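Biotin binding protein A (Gallus gallus, PDB 2C1S) binds biotin, and here biotin-D-sulfoxide, as a tetrameric member of the avidin family. Local coordinates at residues Glu104-Ser107 against Arg108-Trp112. Residues are numbered along the deposited sequence; the frame is centred on the assembly and turned at random.
Sequences EVPS and RKDTW. With BSO (biotin-D-sulfoxide), chain D.
The backbone turns from Ser107 to Asp110, where Asp110 N donates to Ser107 O at 3.0 Å with an N-H...O angle of 151°. This bond opens the 3-10 segment 108-112 in the loop joining strands 93-102 and 115-124 of the avidin-family beta barrel. A second i to i+3 bond follows: Arg108 O accepts both Thr111 N and Thr111 OG1, so two donors of one residue grip a single carbonyl. Asp110 CB lies 3.8 Å from Val105 CB, the two side chains slanting across each other. With Asp110 CG beside its own backbone N (chi1 -78°), the carboxylate reaches back over the proline ring, and Asp110 OD2 comes within 3.3 Å of Pro106 CD. Asp110 OD1 forms a salt bridge with Lys109 NZ, which approaches from above the carboxylate plane at 2.9 Å. Replacing Asp110 by alanine removes both oxygens and is likely to leave the Lys109 ammonium without this mate and that face of Pro106 without the carboxylate oxygen. The extended Arg108 chain carries NH2 to a salt bridge with Glu96 of a second subunit, tying the turn to the tetramer. At the far end, Trp112 carries the loop into the biotin-D-sulfoxide site of a third subunit, where the ligand's C4 lies over one indole face, offset toward the rim, and Trp112 CZ3 approaches the ligand's C2 to 3.4 Å.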
loop_
_atom_site.group_PDB
_atom_site.type_symbol
_atom_site.label_atom_id
_atom_site.label_comp_id
_atom_site.label_asym_id
_atom_site.label_seq_id
_atom_site.Cartn_x
_atom_site.Cartn_y
_atom_site.Cartn_z
ATOM N N GLU A 104 -9.098 13.998 1.455
ATOM C CA GLU A 104 -8.816 15.232 2.176
ATOM C C GLU A 104 -9.328 15.093 3.624
ATOM O O GLU A 104 -10.493 14.781 3.847
ATOM C CB GLU A 104 -9.461 16.420 1.456
ATOM C CG GLU A 104 -9.051 17.716 2.064
ATOM C CD GLU A 104 -9.974 18.852 1.654
ATOM O OE1 GLU A 104 -9.775 19.397 0.561
ATOM O OE2 GLU A 104 -10.897 19.180 2.443
ATOM N N VAL A 105 -8.463 15.256 4.621
ATOM C CA VAL A 105 -8.937 15.061 6.001
ATOM C C VAL A 105 -8.952 16.377 6.785
ATOM O O VAL A 105 -8.193 17.286 6.440
ATOM C CB VAL A 105 -8.148 13.977 6.741
ATOM C CG1 VAL A 105 -8.491 12.586 6.155
ATOM C CG2 VAL A 105 -6.671 14.287 6.742
ATOM N N PRO A 106 -9.843 16.484 7.809
ATOM C CA PRO A 106 -10.074 17.743 8.541
ATOM C C PRO A 106 -8.902 18.214 9.391
ATOM O O PRO A 106 -8.810 19.411 9.664
ATOM C CB PRO A 106 -11.284 17.421 9.437
ATOM C CG PRO A 106 -11.894 16.171 8.842
ATOM C CD PRO A 106 -10.724 15.410 8.304
ATOM N N SER A 107 -8.032 17.301 9.825
ATOM C CA SER A 107 -6.834 17.693 10.572
ATOM C C SER A 107 -5.688 16.728 10.405
ATOM O O SER A 107 -5.864 15.613 9.893
ATOM C CB SER A 107 -7.143 17.896 12.064
ATOM O OG SER A 107 -7.236 16.672 12.746
ATOM N N ARG A 108 -4.509 17.146 10.841
ATOM C CA ARG A 108 -3.325 16.331 10.634
ATOM C C ARG A 108 -3.397 15.010 11.385
ATOM O O ARG A 108 -3.003 13.961 10.848
ATOM C CB ARG A 108 -2.071 17.078 11.027
ATOM C CG ARG A 108 -0.853 16.452 10.443
ATOM C CD ARG A 108 0.375 16.983 11.079
ATOM N NE ARG A 108 1.547 16.279 10.593
ATOM C CZ ARG A 108 2.768 16.482 11.054
ATOM N NH1 ARG A 108 2.953 17.378 12.027
ATOM N NH2 ARG A 108 3.801 15.799 10.547
ATOM N N LYS A 109 -3.905 15.055 12.616
ATOM C CA LYS A 109 -4.098 13.850 13.408
ATOM C C LYS A 109 -4.852 12.741 12.646
ATOM O O LYS A 109 -4.740 11.578 13.020
ATOM C CB LYS A 109 -4.850 14.167 14.711
ATOM C CG LYS A 109 -6.392 14.167 14.538
ATOM C CD LYS A 109 -7.202 14.340 15.844
ATOM C CE LYS A 109 -8.685 14.702 15.555
ATOM N NZ LYS A 109 -9.436 13.569 14.875
ATOM N N ASP A 110 -5.626 13.116 11.611
ATOM C CA ASP A 110 -6.479 12.194 10.858
ATOM C C ASP A 110 -5.747 11.581 9.648
ATOM O O ASP A 110 -6.307 10.762 8.928
ATOM C CB ASP A 110 -7.741 12.886 10.312
ATOM C CG ASP A 110 -8.842 13.098 11.350
ATOM O OD1 ASP A 110 -8.959 12.339 12.335
ATOM O OD2 ASP A 110 -9.624 14.046 11.134
ATOM N N THR A 111 -4.505 11.989 9.422
ATOM C CA THR A 111 -3.775 11.546 8.231
ATOM C C THR A 111 -3.629 10.045 8.115
ATOM O O THR A 111 -3.684 9.501 6.984
ATOM C CB THR A 111 -2.454 12.299 8.039
ATOM O OG1 THR A 111 -1.575 12.065 9.138
ATOM C CG2 THR A 111 -2.743 13.730 7.987
ATOM N N TRP A 112 -3.502 9.379 9.270
ATOM C CA TRP A 112 -3.367 7.925 9.319
ATOM C C TRP A 112 -4.406 7.165 8.495
ATOM O O TRP A 112 -4.063 6.115 7.965
ATOM C CB TRP A 112 -3.353 7.412 10.794
ATOM C CG TRP A 112 -4.730 7.432 11.437
ATOM C CD1 TRP A 112 -5.302 8.478 12.173
ATOM C CD2 TRP A 112 -5.710 6.380 11.414
ATOM N NE1 TRP A 112 -6.590 8.117 12.569
ATOM C CE2 TRP A 112 -6.855 6.845 12.127
ATOM C CE3 TRP A 112 -5.742 5.086 10.849
ATOM C CZ2 TRP A 112 -8.004 6.057 12.296
ATOM C CZ3 TRP A 112 -6.904 4.315 10.994
ATOM C CH2 TRP A 112 -8.022 4.810 11.707
HETATM C C11 BSO D . -11.029 0.809 12.805
HETATM O O11 BSO D . -11.042 2.028 13.075
HETATM O O12 BSO D . -11.554 0.293 11.810
HETATM C C10 BSO D . -10.295 -0.135 13.785
HETATM C C9 BSO D . -9.186 0.641 14.500
HETATM C C8 BSO D . -8.020 0.858 13.500
HETATM C C7 BSO D . -6.848 1.606 14.132
HETATM C C2 BSO D . -5.732 1.862 13.093
HETATM S S1 BSO D . -4.774 0.379 12.640
HETATM C C6 BSO D . -3.486 1.351 11.829
HETATM C C5 BSO D . -3.352 2.641 12.675
HETATM N N1 BSO D . -2.331 2.416 13.710
HETATM C C3 BSO D . -2.914 2.478 14.942
HETATM O O3 BSO D . -2.291 2.373 16.005
HETATM N N2 BSO D . -4.218 2.695 14.905
HETATM C C4 BSO D . -4.653 2.861 13.510
HETATM O O10 BSO D . -5.658 -0.252 11.621
#